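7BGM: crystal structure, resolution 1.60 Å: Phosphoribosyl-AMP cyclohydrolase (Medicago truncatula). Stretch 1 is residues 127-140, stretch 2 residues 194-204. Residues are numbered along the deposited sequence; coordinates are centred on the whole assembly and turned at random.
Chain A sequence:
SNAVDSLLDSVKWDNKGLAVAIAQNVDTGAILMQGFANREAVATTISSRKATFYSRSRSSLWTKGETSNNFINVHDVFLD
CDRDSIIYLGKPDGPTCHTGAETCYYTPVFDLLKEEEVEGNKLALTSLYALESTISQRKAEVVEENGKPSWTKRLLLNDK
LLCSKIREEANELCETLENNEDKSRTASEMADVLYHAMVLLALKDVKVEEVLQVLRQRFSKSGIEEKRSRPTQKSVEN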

ATOM      1  N   SER A 127      -6.675  -0.901   4.183  1.00 22.55           N
ATOM      2  CA  SER A 127      -8.024  -1.490   4.263  1.00 24.92           C
ATOM      3  C   SER A 127      -8.116  -2.935   3.758  1.00 25.60           C
ATOM      4  O   SER A 127      -8.788  -3.777   4.383  1.00 25.33           O
ATOM      5  N   LEU A 128      -7.522  -3.233   2.597  1.00 24.31           N
ATOM      6  CA  LEU A 128      -7.675  -4.574   2.035  1.00 22.54           C
ATOM      7  C   LEU A 128      -7.012  -5.620   2.923  1.00 24.40           C
ATOM      8  O   LEU A 128      -7.567  -6.701   3.143  1.00 25.96           O
ATOM      9  N   TYR A 129      -5.822  -5.313   3.450  1.00 23.71           N
ATOM     10  CA  TYR A 129      -5.048  -6.245   4.270  1.00 24.40           C
ATOM     11  C   TYR A 129      -5.603  -6.326   5.692  1.00 23.80           C
ATOM     12  O   TYR A 129      -5.500  -7.390   6.340  1.00 24.88           O
ATOM     13  N   ALA A 130      -6.241  -5.237   6.154  1.00 24.53           N
ATOM     14  CA  ALA A 130      -6.947  -5.247   7.430  1.00 24.00           C
ATOM     15  C   ALA A 130      -8.120  -6.216   7.375  1.00 27.01           C
ATOM     16  O   ALA A 130      -8.340  -7.007   8.305  1.00 29.00           O
ATOM     17  N   LEU A 131      -8.862  -6.193   6.280  1.00 25.56           N
ATOM     18  CA  LEU A 131      -9.934  -7.162   6.123  1.00 26.93           C
ATOM     19  C   LEU A 131      -9.383  -8.585   6.067  1.00 28.51           C
ATOM     20  O   LEU A 131      -9.952  -9.504   6.670  1.00 29.76           O
ATOM     21  N   GLU A 132      -8.291  -8.789   5.327  1.00 28.01           N
ATOM     22  CA  GLU A 132      -7.665 -10.105   5.296  1.00 26.55           C
ATOM     23  C   GLU A 132      -7.301 -10.565   6.701  1.00 28.08           C
ATOM     24  O   GLU A 132      -7.547 -11.719   7.077  1.00 31.18           O
ATOM     25  N   SER A 133      -6.745  -9.660   7.510  1.00 26.98           N
ATOM     26  CA  SER A 133      -6.355 -10.036   8.865  1.00 28.38           C
ATOM     27  C   SER A 133      -7.563 -10.398   9.725  1.00 30.67           C
ATOM     28  O   SER A 133      -7.533 -11.382  10.483  1.00 32.72           O
ATOM     29  N   THR A 134      -8.640  -9.620   9.622  1.00 31.13           N
ATOM     30  CA  THR A 134      -9.853  -9.914  10.379  1.00 34.65           C
ATOM     31  C   THR A 134     -10.392 -11.300  10.048  1.00 35.03           C
ATOM     32  O   THR A 134     -10.747 -12.068  10.946  1.00 37.49           O
ATOM     33  N   ILE A 135     -10.441 -11.642   8.760  1.00 34.29           N
ATOM     34  CA  ILE A 135     -10.945 -12.956   8.363  1.00 35.96           C
ATOM     35  C   ILE A 135     -10.075 -14.069   8.938  1.00 37.39           C
ATOM     36  O   ILE A 135     -10.580 -15.088   9.429  1.00 38.49           O
ATOM     37  N   SER A 136      -8.754 -13.898   8.863  1.00 37.23           N
ATOM     38  CA  SER A 136      -7.821 -14.884   9.397  1.00 41.35           C
ATOM     39  C   SER A 136      -8.039 -15.080  10.895  1.00 42.20           C
ATOM     40  O   SER A 136      -8.089 -16.223  11.388  1.00 44.57           O
ATOM     41  N   GLN A 137      -8.231 -13.980  11.627  1.00 41.21           N
ATOM     42  CA  GLN A 137      -8.525 -14.092  13.052  1.00 43.53           C
ATOM     43  C   GLN A 137      -9.819 -14.856  13.302  1.00 46.56           C
ATOM     44  O   GLN A 137      -9.890 -15.657  14.236  1.00 48.37           O
ATOM     45  N   ARG A 138     -10.856 -14.617  12.489  1.00 46.26           N
ATOM     46  CA  ARG A 138     -12.095 -15.383  12.641  1.00 48.86           C
ATOM     47  C   ARG A 138     -11.861 -16.865  12.369  1.00 51.41           C
ATOM     48  O   ARG A 138     -12.428 -17.731  13.054  1.00 51.45           O
ATOM     49  N   LYS A 139     -11.044 -17.176  11.359  1.00 50.50           N
ATOM     50  CA  LYS A 139     -10.760 -18.569  11.024  1.00 52.30           C
ATOM     51  C   LYS A 139     -10.055 -19.274  12.176  1.00 53.99           C
ATOM     52  O   LYS A 139     -10.299 -20.457  12.444  1.00 53.21           O
ATOM     53  N   ALA A 140      -9.192 -18.551  12.884  1.00 55.43           N
ATOM     54  CA  ALA A 140      -8.384 -19.169  13.922  1.00 60.34           C
ATOM     55  C   ALA A 140      -9.179 -19.431  15.192  1.00 66.31           C
ATOM     56  O   ALA A 140      -8.824 -20.330  15.964  1.00 65.52           O
ATOM     57  N   LEU A 194     -15.580  -8.947  -3.286  1.00 33.88           N
ATOM     58  CA  LEU A 194     -14.271  -9.033  -2.648  1.00 32.96           C
ATOM     59  C   LEU A 194     -14.364  -9.735  -1.304  1.00 32.36           C
ATOM     60  O   LEU A 194     -13.564 -10.631  -1.002  1.00 33.17           O
ATOM     61  N   TYR A 195     -15.316  -9.321  -0.466  1.00 30.21           N
ATOM     62  CA  TYR A 195     -15.410  -9.898   0.869  1.00 34.18           C
ATOM     63  C   TYR A 195     -15.608 -11.412   0.797  1.00 35.94           C
ATOM     64  O   TYR A 195     -14.865 -12.176   1.423  1.00 36.55           O
ATOM     65  N   HIS A 196     -16.589 -11.868   0.013  1.00 33.78           N
ATOM     66  CA  HIS A 196     -16.858 -13.305  -0.034  1.00 34.60           C
ATOM     67  C   HIS A 196     -15.704 -14.066  -0.684  1.00 32.64           C
ATOM     68  O   HIS A 196     -15.325 -15.151  -0.218  1.00 32.29           O
ATOM     69  N   ALA A 197     -15.103 -13.498  -1.733  1.00 32.56           N
ATOM     70  CA  ALA A 197     -13.946 -14.153  -2.320  1.00 32.10           C
ATOM     71  C   ALA A 197     -12.828 -14.275  -1.293  1.00 33.70           C
ATOM     72  O   ALA A 197     -12.162 -15.311  -1.216  1.00 35.27           O
ATOM     73  N   MET A 198     -12.602 -13.223  -0.493  1.00 32.65           N
ATOM     74  CA  MET A 198     -11.517 -13.295   0.476  1.00 30.89           C
ATOM     75  C   MET A 198     -11.774 -14.336   1.563  1.00 31.87           C
ATOM     76  O   MET A 198     -10.813 -14.868   2.137  1.00 32.59           O
ATOM     77  N   VAL A 199     -13.039 -14.630   1.876  1.00 32.43           N
ATOM     78  CA  VAL A 199     -13.309 -15.734   2.800  1.00 34.59           C
ATOM     79  C   VAL A 199     -12.869 -17.060   2.189  1.00 33.89           C
ATOM     80  O   VAL A 199     -12.266 -17.907   2.870  1.00 34.46           O
ATOM     81  N   LEU A 200     -13.141 -17.257   0.893  1.00 35.58           N
ATOM     82  CA  LEU A 200     -12.649 -18.452   0.206  1.00 34.66           C
ATOM     83  C   LEU A 200     -11.123 -18.491   0.181  1.00 34.18           C
ATOM     84  O   LEU A 200     -10.521 -19.550   0.400  1.00 33.88           O
ATOM     85  N   LEU A 201     -10.468 -17.345  -0.083  1.00 33.45           N
ATOM     86  CA  LEU A 201      -9.004 -17.340  -0.034  1.00 33.32           C
ATOM     87  C   LEU A 201      -8.496 -17.804   1.324  1.00 34.26           C
ATOM     88  O   LEU A 201      -7.514 -18.562   1.405  1.00 35.25           O
ATOM     89  N   ALA A 202      -9.151 -17.365   2.405  1.00 30.74           N
ATOM     90  CA  ALA A 202      -8.730 -17.793   3.738  1.00 30.79           C
ATOM     91  C   ALA A 202      -8.840 -19.305   3.903  1.00 33.85           C
ATOM     92  O   ALA A 202      -7.942 -19.949   4.472  1.00 37.08           O
ATOM     93  N   LEU A 203      -9.934 -19.892   3.415  1.00 34.14           N
ATOM     94  CA  LEU A 203     -10.094 -21.344   3.505  1.00 36.74           C
ATOM     95  C   LEU A 203      -9.025 -22.093   2.704  1.00 38.59           C
ATOM     96  O   LEU A 203      -8.618 -23.200   3.100  1.00 39.86           O
ATOM     97  N   LYS A 204      -8.536 -21.505   1.606  1.00 36.57           N
ATOM     98  CA  LYS A 204      -7.523 -22.125   0.751  1.00 37.37           C
ATOM     99  C   LYS A 204      -6.092 -21.742   1.119  1.00 38.44           C
ATOM    100  O   LYS A 204      -5.152 -22.208   0.459  1.00 37.55           O
TER

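The two helices cross at 52° with their axes 9.8 Å apart at closest approach, and no hydrogen bond joins them. What holds this contact together is apolar packing, organised round Met 198, Ile 135 and, at one end, Lys 139.

Met 198 has the most surface covered by the opposing helix. Its CA-to-CB bond points toward the first helix, and with chi1 m, chi2 t and chi3 p the long unbranched chain enters a hole lined by Leu 128, Leu 131, Glu 132 and Ile 135, a classic knob. A thioether suits such a pocket because it is flexible and polarisable and brings no charge that needs a partner. SD of Met 198 lies 3.6 Å from CD1 of Leu 128 and 4.0 Å from CD2 of Leu 131. Beyond the sulfur, the methyl CE of Met 198 comes so close to the other backbone that it rests 3.5 Å from O of Leu 128 and 3.6 Å from N of Glu 132. Those two backbone atoms are already hydrogen-bonded to each other within their own helix, so the methyl group leaves neither unsatisfied.

Both leucines of the hole adopt the tp rotamer. The CA-to-CB bond of Leu 131 points toward the second helix, whereas Leu 128 leaves its backbone sideways and only its end comes nearer. Leu 131 also uses CD1 to meet the edge of the Tyr 195 ring, 4.3 Å from CD1 of that tyrosine; the hydroxyl of Tyr 195 is hydrogen-bonded elsewhere in the structure. Glu 132 contributes aliphatic surface to the pocket, its CB lying 3.8 Å from CE of Met 198, while its OE2 finds a polar partner elsewhere.

The CA-to-CB bond of Ile 135, with chi1 m and chi2 t, points toward the second helix, and its branched side chain spans two sites. CD1 of Ile 135 reaches CB of Met 198 at 3.8 Å and CG2 of Val 199 at 4.2 Å, while CG2 of Ile 135 lies 3.5 Å from CB of Ala 202. The small methyl side chain of Ala 202 fits here, where the isoleucine branch already comes so close.

Lys 139 lies at the exposed end of the contact. Its chain is extended through chi3 (t, t, t) and turns only at chi4 (m), so its methylenes run over Ala 202: CD of Lys 139 is 4.2 Å from CB of Ala 202, and CE of Lys 139 is 3.2 Å from O of Ala 202. Lysine suits this border because its aliphatic stem can cover apolar surface while its charged end need not be buried.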

ATOM      1  CB  SER A 127      -9.003  -0.597   3.505  1.00 24.93           C
ATOM      2  OG  SER A 127      -9.089   0.638   4.211  1.00 26.74           O
ATOM      3  CB  LEU A 128      -7.093  -4.615   0.624  1.00 25.43           C
ATOM      4  CG  LEU A 128      -7.144  -5.908  -0.167  1.00 29.70           C
ATOM      5  CD1 LEU A 128      -8.598  -6.369  -0.276  1.00 30.31           C
ATOM      6  CD2 LEU A 128      -6.520  -5.666  -1.557  1.00 30.70           C
ATOM      7  CB  TYR A 129      -3.558  -5.834   4.216  1.00 21.57           C
ATOM      8  CG  TYR A 129      -3.166  -5.808   2.746  1.00 22.48           C
ATOM      9  CD1 TYR A 129      -2.883  -7.003   2.070  1.00 23.23           C
ATOM     10  CD2 TYR A 129      -3.195  -4.597   1.989  1.00 22.08           C
ATOM     11  CE1 TYR A 129      -2.598  -7.017   0.710  1.00 22.36           C
ATOM     12  CE2 TYR A 129      -2.910  -4.605   0.620  1.00 23.39           C
ATOM     13  CZ  TYR A 129      -2.635  -5.840  -0.019  1.00 22.79           C
ATOM     14  OH  TYR A 129      -2.353  -5.906  -1.365  1.00 23.36           O
ATOM     15  CB  ALA A 130      -7.412  -3.828   7.791  1.00 25.11           C
ATOM     16  CB  LEU A 131     -10.744  -6.843   4.869  1.00 28.20           C
ATOM     17  CG  LEU A 131     -11.845  -7.863   4.548  1.00 30.76           C
ATOM     18  CD1 LEU A 131     -12.830  -7.963   5.709  1.00 34.66           C
ATOM     19  CD2 LEU A 131     -12.573  -7.435   3.295  1.00 33.68           C
ATOM     20  CB  GLU A 132      -6.431 -10.070   4.400  1.00 26.90           C
ATOM     21  CG  GLU A 132      -5.661 -11.369   4.332  1.00 29.81           C
ATOM     22  CD  GLU A 132      -4.534 -11.309   3.320  1.00 29.22           C
ATOM     23  OE1 GLU A 132      -3.660 -10.438   3.485  1.00 29.04           O
ATOM     24  OE2 GLU A 132      -4.552 -12.104   2.341  1.00 31.76           O
ATOM     25  CB  SER A 133      -5.552  -8.888   9.473  1.00 30.53           C
ATOM     26  OG  SER A 133      -5.160  -9.158  10.798  1.00 33.85           O
ATOM     27  CB  THR A 134     -10.901  -8.839  10.088  1.00 37.57           C
ATOM     28  OG1 THR A 134     -10.468  -7.604  10.668  1.00 39.08           O
ATOM     29  CG2 THR A 134     -12.257  -9.215  10.668  1.00 40.69           C
ATOM     30  CB  ILE A 135     -11.029 -13.033   6.830  1.00 33.90           C
ATOM     31  CG1 ILE A 135     -12.106 -12.077   6.325  1.00 32.31           C
ATOM     32  CG2 ILE A 135     -11.271 -14.469   6.384  1.00 33.02           C
ATOM     33  CD1 ILE A 135     -12.037 -11.852   4.809  1.00 32.54           C
ATOM     34  CB  SER A 136      -6.385 -14.430   9.089  1.00 46.80           C
ATOM     35  OG  SER A 136      -5.415 -15.336   9.590  1.00 50.57           O
ATOM     36  CB  GLN A 137      -8.604 -12.708  13.677  1.00 46.31           C
ATOM     37  CG  GLN A 137      -7.329 -11.932  13.563  1.00 51.56           C
ATOM     38  CD  GLN A 137      -7.485 -10.531  14.108  1.00 57.64           C
ATOM     39  OE1 GLN A 137      -8.018 -10.340  15.197  1.00 61.80           O
ATOM     40  NE2 GLN A 137      -7.033  -9.544  13.347  1.00 57.39           N
ATOM     41  CB  ARG A 138     -13.180 -14.848  11.705  1.00 49.26           C
ATOM     42  CG  ARG A 138     -13.469 -13.373  11.861  1.00 53.80           C
ATOM     43  CD  ARG A 138     -14.496 -13.085  12.941  1.00 62.21           C
ATOM     44  NE  ARG A 138     -14.551 -11.653  13.245  1.00 70.38           N
ATOM     45  CZ  ARG A 138     -15.088 -10.717  12.456  1.00 75.66           C
ATOM     46  NH1 ARG A 138     -15.636 -11.041  11.289  1.00 77.77           N
ATOM     47  NH2 ARG A 138     -15.075  -9.443  12.834  1.00 76.13           N
ATOM     48  CB  LYS A 139      -9.918 -18.627   9.744  1.00 49.91           C
ATOM     49  CG  LYS A 139      -9.646 -20.032   9.191  1.00 49.11           C
ATOM     50  CD  LYS A 139      -8.904 -19.960   7.862  1.00 50.92           C
ATOM     51  CE  LYS A 139      -8.554 -21.341   7.328  1.00 53.55           C
ATOM     52  NZ  LYS A 139      -7.640 -22.044   8.278  1.00 58.10           N
ATOM     53  CB  ALA A 140      -7.172 -18.285  14.229  1.00 59.60           C
ATOM     54  CB  LEU A 194     -13.671  -7.638  -2.472  1.00 34.35           C
ATOM     55  CG  LEU A 194     -12.800  -7.132  -3.594  1.00 38.84           C
ATOM     56  CD1 LEU A 194     -12.256  -5.809  -3.144  1.00 37.90           C
ATOM     57  CD2 LEU A 194     -11.672  -8.132  -3.841  1.00 40.68           C
ATOM     58  CB  TYR A 195     -16.545  -9.230   1.643  1.00 35.27           C
ATOM     59  CG  TYR A 195     -16.977  -9.978   2.869  1.00 36.17           C
ATOM     60  CD1 TYR A 195     -16.207  -9.947   4.027  1.00 35.56           C
ATOM     61  CD2 TYR A 195     -18.158 -10.717   2.882  1.00 40.46           C
ATOM     62  CE1 TYR A 195     -16.608 -10.637   5.167  1.00 37.09           C
ATOM     63  CE2 TYR A 195     -18.557 -11.406   4.017  1.00 42.76           C
ATOM     64  CZ  TYR A 195     -17.776 -11.358   5.153  1.00 41.54           C
ATOM     65  OH  TYR A 195     -18.172 -12.040   6.283  1.00 44.80           O
ATOM     66  CB  HIS A 196     -18.183 -13.557  -0.752  1.00 36.52           C
ATOM     67  CG  HIS A 196     -19.374 -13.115   0.041  1.00 41.51           C
ATOM     68  ND1 HIS A 196     -19.923 -11.857  -0.073  1.00 44.48           N
ATOM     69  CD2 HIS A 196     -20.105 -13.763   0.980  1.00 43.03           C
ATOM     70  CE1 HIS A 196     -20.951 -11.753   0.754  1.00 44.32           C
ATOM     71  NE2 HIS A 196     -21.084 -12.899   1.401  1.00 44.03           N
ATOM     72  CB  ALA A 197     -13.467 -13.402  -3.558  1.00 32.08           C
ATOM     73  CB  MET A 198     -11.259 -11.909   1.064  1.00 31.30           C
ATOM     74  CG  MET A 198     -10.479 -11.106   0.059  1.00 31.22           C
ATOM     75  SD  MET A 198     -10.395  -9.393   0.520  1.00 34.26           S
ATOM     76  CE  MET A 198      -9.279  -9.537   1.907  1.00 33.50           C
ATOM     77  CB  VAL A 199     -14.793 -15.755   3.216  1.00 34.56           C
ATOM     78  CG1 VAL A 199     -15.069 -16.928   4.176  1.00 34.98           C
ATOM     79  CG2 VAL A 199     -15.167 -14.422   3.864  1.00 34.86           C
ATOM     80  CB  LEU A 200     -13.227 -18.532  -1.217  1.00 33.07           C
ATOM     81  CG  LEU A 200     -12.811 -19.713  -2.102  1.00 33.21           C
ATOM     82  CD1 LEU A 200     -13.942 -20.078  -3.104  1.00 33.01           C
ATOM     83  CD2 LEU A 200     -11.529 -19.450  -2.877  1.00 33.96           C
ATOM     84  CB  LEU A 201      -8.457 -15.944  -0.340  1.00 30.38           C
ATOM     85  CG  LEU A 201      -8.714 -15.357  -1.726  1.00 28.05           C
ATOM     86  CD1 LEU A 201      -7.985 -14.022  -1.864  1.00 29.81           C
ATOM     87  CD2 LEU A 201      -8.266 -16.326  -2.820  1.00 30.02           C
ATOM     88  CB  ALA A 202      -9.557 -17.084   4.806  1.00 31.93           C
ATOM     89  CB  LEU A 203     -11.503 -21.741   3.047  1.00 37.00           C
ATOM     90  CG  LEU A 203     -12.657 -21.265   3.935  1.00 38.75           C
ATOM     91  CD1 LEU A 203     -14.014 -21.575   3.330  1.00 41.15           C
ATOM     92  CD2 LEU A 203     -12.529 -21.882   5.342  1.00 38.62           C
ATOM     93  CB  LYS A 204      -7.771 -21.761  -0.719  1.00 36.01           C
ATOM     94  CG  LYS A 204      -9.112 -22.260  -1.267  1.00 36.31           C
ATOM     95  CD  LYS A 204      -9.252 -23.806  -1.226  1.00 35.64           C
ATOM     96  CE  LYS A 204      -8.217 -24.502  -2.115  1.00 36.39           C
ATOM     97  NZ  LYS A 204      -8.323 -26.029  -2.065  1.00 37.50           N
TER